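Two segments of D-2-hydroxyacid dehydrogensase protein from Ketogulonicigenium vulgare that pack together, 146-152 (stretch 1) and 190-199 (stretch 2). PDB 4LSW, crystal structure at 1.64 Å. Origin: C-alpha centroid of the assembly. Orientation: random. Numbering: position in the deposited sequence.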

ATOM      1  N   ARG A 146     -18.662  15.612  -9.737  1.00  4.95           N
ATOM      2  CA  ARG A 146     -19.096  14.346 -10.312  1.00  5.02           C
ATOM      3  C   ARG A 146     -19.159  13.266  -9.227  1.00  7.18           C
ATOM      4  O   ARG A 146     -19.027  13.570  -8.040  1.00  6.27           O
ATOM      5  CB  ARG A 146     -18.204  13.966 -11.496  1.00  7.99           C
ATOM      6  CG  ARG A 146     -18.284  15.014 -12.642  1.00  7.82           C
ATOM      7  CD  ARG A 146     -17.475  14.607 -13.857  1.00  9.65           C
ATOM      8  NE  ARG A 146     -18.002  13.407 -14.504  1.00 12.15           N
ATOM      9  CZ  ARG A 146     -17.311  12.652 -15.351  1.00 13.11           C
ATOM     10  NH1 ARG A 146     -16.061  12.965 -15.662  1.00 13.68           N
ATOM     11  NH2 ARG A 146     -17.870  11.579 -15.893  1.00 15.03           N
ATOM     12  N   ARG A 147     -19.399  12.019  -9.621  1.00  5.11           N
ATOM     13  CA  ARG A 147     -19.691  10.969  -8.654  1.00  6.38           C
ATOM     14  C   ARG A 147     -18.477  10.076  -8.414  1.00  4.67           C
ATOM     15  O   ARG A 147     -17.863   9.595  -9.363  1.00  5.49           O
ATOM     16  CB  ARG A 147     -20.870  10.129  -9.158  1.00  7.40           C
ATOM     17  CG  ARG A 147     -22.145  10.950  -9.426  1.00  6.03           C
ATOM     18  CD  ARG A 147     -23.131  10.137 -10.255  1.00  7.45           C
ATOM     19  NE  ARG A 147     -22.528   9.696 -11.508  1.00  8.95           N
ATOM     20  CZ  ARG A 147     -23.090   8.834 -12.353  1.00 10.36           C
ATOM     21  NH1 ARG A 147     -24.277   8.311 -12.088  1.00 12.29           N
ATOM     22  NH2 ARG A 147     -22.454   8.498 -13.471  1.00 11.53           N
ATOM     23  N   ALA A 148     -18.141   9.864  -7.145  1.00  3.91           N
ATOM     24  CA  ALA A 148     -16.996   9.038  -6.783  1.00  3.67           C
ATOM     25  C   ALA A 148     -17.389   7.999  -5.755  1.00  7.09           C
ATOM     26  O   ALA A 148     -18.137   8.297  -4.827  1.00  7.16           O
ATOM     27  CB  ALA A 148     -15.848   9.918  -6.258  1.00  6.10           C
ATOM     28  N   GLY A 149     -16.866   6.790  -5.934  1.00  5.09           N
ATOM     29  CA  GLY A 149     -17.096   5.715  -4.990  1.00  5.67           C
ATOM     30  C   GLY A 149     -15.781   5.303  -4.372  1.00  3.86           C
ATOM     31  O   GLY A 149     -14.752   5.277  -5.045  1.00  4.92           O
ATOM     32  N   VAL A 150     -15.821   4.977  -3.088  1.00  4.95           N
ATOM     33  CA  VAL A 150     -14.641   4.508  -2.378  1.00  4.90           C
ATOM     34  C   VAL A 150     -14.901   3.095  -1.863  1.00  4.94           C
ATOM     35  O   VAL A 150     -15.794   2.876  -1.030  1.00  5.38           O
ATOM     36  CB  VAL A 150     -14.267   5.463  -1.236  1.00  5.54           C
ATOM     37  CG1 VAL A 150     -13.005   5.005  -0.517  1.00  6.77           C
ATOM     38  CG2 VAL A 150     -14.079   6.885  -1.782  1.00  5.29           C
ATOM     39  N   LEU A 151     -14.126   2.138  -2.378  1.00  4.77           N
ATOM     40  CA  LEU A 151     -14.270   0.726  -2.026  1.00  4.76           C
ATOM     41  C   LEU A 151     -13.295   0.404  -0.902  1.00  5.69           C
ATOM     42  O   LEU A 151     -12.082   0.286  -1.115  1.00  7.80           O
ATOM     43  CB  LEU A 151     -14.020  -0.154  -3.250  1.00  6.01           C
ATOM     44  CG  LEU A 151     -14.125  -1.658  -3.023  1.00  6.07           C
ATOM     45  CD1 LEU A 151     -15.485  -2.010  -2.433  1.00  9.07           C
ATOM     46  CD2 LEU A 151     -13.922  -2.371  -4.333  1.00 10.12           C
ATOM     47  N   GLY A 152     -13.838   0.309   0.308  1.00  6.04           N
ATOM     48  CA  GLY A 152     -13.031   0.189   1.512  1.00  7.01           C
ATOM     49  C   GLY A 152     -12.868   1.553   2.150  1.00  7.94           C
ATOM     50  O   GLY A 152     -12.108   2.383   1.646  1.00  8.87           O
ATOM     51  N   ASP A 190     -22.504  -3.496  -1.729  1.00  9.99           N
ATOM     52  CA  ASP A 190     -21.648  -4.303  -2.583  1.00 11.21           C
ATOM     53  C   ASP A 190     -20.951  -3.449  -3.621  1.00 10.07           C
ATOM     54  O   ASP A 190     -21.411  -2.343  -3.932  1.00 10.24           O
ATOM     55  CB  ASP A 190     -22.458  -5.393  -3.286  1.00 11.66           C
ATOM     56  CG  ASP A 190     -23.322  -4.844  -4.388  1.00 12.93           C
ATOM     57  OD1 ASP A 190     -24.133  -3.949  -4.104  1.00 19.08           O
ATOM     58  OD2 ASP A 190     -23.152  -5.281  -5.541  1.00 18.97           O
ATOM     59  N   ALA A 191     -19.857  -3.976  -4.159  1.00  7.64           N
ATOM     60  CA  ALA A 191     -19.024  -3.236  -5.099  1.00  6.93           C
ATOM     61  C   ALA A 191     -19.685  -3.003  -6.457  1.00  8.81           C
ATOM     62  O   ALA A 191     -19.434  -1.983  -7.094  1.00  7.03           O
ATOM     63  CB  ALA A 191     -17.681  -3.915  -5.271  1.00  7.91           C
ATOM     64  N   VAL A 192     -20.525  -3.931  -6.909  1.00  6.50           N
ATOM     65  CA  VAL A 192     -21.194  -3.755  -8.195  1.00  6.14           C
ATOM     66  C   VAL A 192     -22.120  -2.548  -8.180  1.00  6.87           C
ATOM     67  O   VAL A 192     -22.053  -1.699  -9.079  1.00  8.83           O
ATOM     68  CB  VAL A 192     -21.971  -5.019  -8.628  1.00  6.80           C
ATOM     69  CG1 VAL A 192     -22.821  -4.723  -9.859  1.00 10.70           C
ATOM     70  CG2 VAL A 192     -21.005  -6.137  -8.905  1.00  9.87           C
ATOM     71  N   THR A 193     -22.954  -2.457  -7.145  1.00  8.20           N
ATOM     72  CA  THR A 193     -23.870  -1.331  -6.998  1.00  8.40           C
ATOM     73  C   THR A 193     -23.099  -0.030  -6.823  1.00  9.20           C
ATOM     74  O   THR A 193     -23.460   1.000  -7.400  1.00 10.32           O
ATOM     75  CB  THR A 193     -24.796  -1.528  -5.800  1.00 11.17           C
ATOM     76  OG1 THR A 193     -25.459  -2.797  -5.918  1.00 14.90           O
ATOM     77  CG2 THR A 193     -25.829  -0.413  -5.730  1.00 13.93           C
ATOM     78  N   LEU A 194     -22.033  -0.076  -6.034  1.00  7.39           N
ATOM     79  CA  LEU A 194     -21.197   1.103  -5.829  1.00  6.23           C
ATOM     80  C   LEU A 194     -20.697   1.619  -7.174  1.00  7.43           C
ATOM     81  O   LEU A 194     -20.826   2.805  -7.502  1.00  8.38           O
ATOM     82  CB  LEU A 194     -20.008   0.755  -4.926  1.00  6.52           C
ATOM     83  CG  LEU A 194     -19.029   1.897  -4.622  1.00  4.71           C
ATOM     84  CD1 LEU A 194     -19.724   2.952  -3.798  1.00  7.17           C
ATOM     85  CD2 LEU A 194     -17.822   1.349  -3.894  1.00  6.26           C
ATOM     86  N   ALA A 195     -20.145   0.709  -7.966  1.00  6.08           N
ATOM     87  CA  ALA A 195     -19.548   1.080  -9.240  1.00  4.70           C
ATOM     88  C   ALA A 195     -20.563   1.611 -10.243  1.00  6.21           C
ATOM     89  O   ALA A 195     -20.271   2.528 -11.026  1.00  6.81           O
ATOM     90  CB  ALA A 195     -18.828  -0.125  -9.816  1.00  5.04           C
ATOM     91  N   ARG A 196     -21.752   1.009 -10.241  1.00  5.87           N
ATOM     92  CA  ARG A 196     -22.796   1.371 -11.189  1.00  7.25           C
ATOM     93  C   ARG A 196     -23.109   2.866 -11.196  1.00  8.14           C
ATOM     94  O   ARG A 196     -23.338   3.451 -12.259  1.00  7.79           O
ATOM     95  CB  ARG A 196     -24.071   0.567 -10.900  1.00 11.07           C
ATOM     96  CG  ARG A 196     -25.198   0.835 -11.893  1.00 13.83           C
ATOM     97  CD  ARG A 196     -26.488   0.128 -11.492  1.00 19.75           C
ATOM     98  NE  ARG A 196     -26.816   0.366 -10.089  1.00 28.75           N
ATOM     99  CZ  ARG A 196     -27.776   1.182  -9.661  1.00 27.91           C
ATOM    100  NH1 ARG A 196     -28.528   1.845 -10.533  1.00 38.29           N
ATOM    101  NH2 ARG A 196     -27.997   1.327  -8.357  1.00 23.97           N
ATOM    102  N   ASP A 197     -23.104   3.470 -10.015  1.00  7.51           N
ATOM    103  CA  ASP A 197     -23.563   4.846  -9.846  1.00  8.55           C
ATOM    104  C   ASP A 197     -22.447   5.880  -9.736  1.00  8.29           C
ATOM    105  O   ASP A 197     -22.707   7.007  -9.323  1.00  7.36           O
ATOM    106  CB  ASP A 197     -24.458   4.957  -8.606  1.00 10.21           C
ATOM    107  CG  ASP A 197     -25.729   4.152  -8.731  1.00 16.82           C
ATOM    108  OD1 ASP A 197     -26.176   3.942  -9.872  1.00 14.68           O
ATOM    109  OD2 ASP A 197     -26.269   3.726  -7.686  1.00 17.23           O
ATOM    110  N   VAL A 198     -21.214   5.517 -10.079  1.00  5.68           N
ATOM    111  CA  VAL A 198     -20.110   6.488  -9.977  1.00  4.35           C
ATOM    112  C   VAL A 198     -19.293   6.632 -11.251  1.00  5.03           C
ATOM    113  O   VAL A 198     -19.308   5.753 -12.113  1.00  6.85           O
ATOM    114  CB  VAL A 198     -19.158   6.199  -8.786  1.00  5.73           C
ATOM    115  CG1 VAL A 198     -19.928   6.133  -7.497  1.00  5.25           C
ATOM    116  CG2 VAL A 198     -18.372   4.902  -9.018  1.00  5.00           C
ATOM    117  N   ASP A 199     -18.566   7.746 -11.344  1.00  5.43           N
ATOM    118  CA  ASP A 199     -17.712   8.045 -12.473  1.00  5.46           C
ATOM    119  C   ASP A 199     -16.253   7.676 -12.197  1.00  4.72           C
ATOM    120  O   ASP A 199     -15.480   7.460 -13.124  1.00  5.57           O
ATOM    121  CB  ASP A 199     -17.821   9.536 -12.808  1.00  7.17           C
ATOM    122  CG  ASP A 199     -19.257   9.964 -13.051  1.00  8.02           C
ATOM    123  OD1 ASP A 199     -19.845   9.439 -14.013  1.00  7.91           O
ATOM    124  OD2 ASP A 199     -19.809  10.792 -12.284  1.00  6.96           O
TER
HETATM  125  O   HOH W   1     -21.190  12.710 -13.899  1.00 23.88           O

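The contact is governed by one residue pair, Arg147 and Asp199, which engage through both backbone and side chain. The Arg147 guanidinium meets the Asp199 carboxylate side-on, through its NE and NH2 edge: NE donates to OD2 at 3.0 Å and NH2 to OD1 at 2.8 Å, both nearly straight, so a charged pair is also a two-pronged hydrogen bond. The Arg147 backbone joins in: its O accepts from Asp199 N at 2.8 Å, and its N donates to the side-chain oxygen Asp199 OD2 at 3.0 Å. Aspartate suits this place because its short side chain, chi1 m, brings OD2 to both the NE and the backbone N of Arg147, while OD1 still reaches NH2. Arginine suits its own because its chain, folded m, t, m, carries the guanidinium back over Asp197 O and Val198 CA, which cover one face and leave the edge to Asp199.

Arg146 adds a looser salt bridge, NH2 to Asp199 OD1 at 3.5 Å, with Asp199 CB over one guanidinium face. A water donates to Asp199 OD2 (2.9 Å) and weakly accepts from Arg146 NE (3.3 Å).

Farther along, the strand runs nearly antiparallel to the helix, at 159°, and polarity gives way to a buried apolar seam. Gly149 permits the close approach: an ideal CB there would lie 3.1 Å from Leu194 CG and 3.3 Å from Val198 CG1. Without it, Val198 CG1 sits 3.5 Å from Gly149 N, and Leu194 CD1 comes to 4.0 Å from Gly149 CA. Leu194, pointing toward the strand, also places CD2 4.1 Å from Leu151 CB. Leu151 leaves its backbone sideways, yet its CD1 reaches Ala191 CB at 4.1 Å, a small methyl matched to a long branched chain. Ala148 and Val150 point away, following the strand's alternation, and contribute little area here.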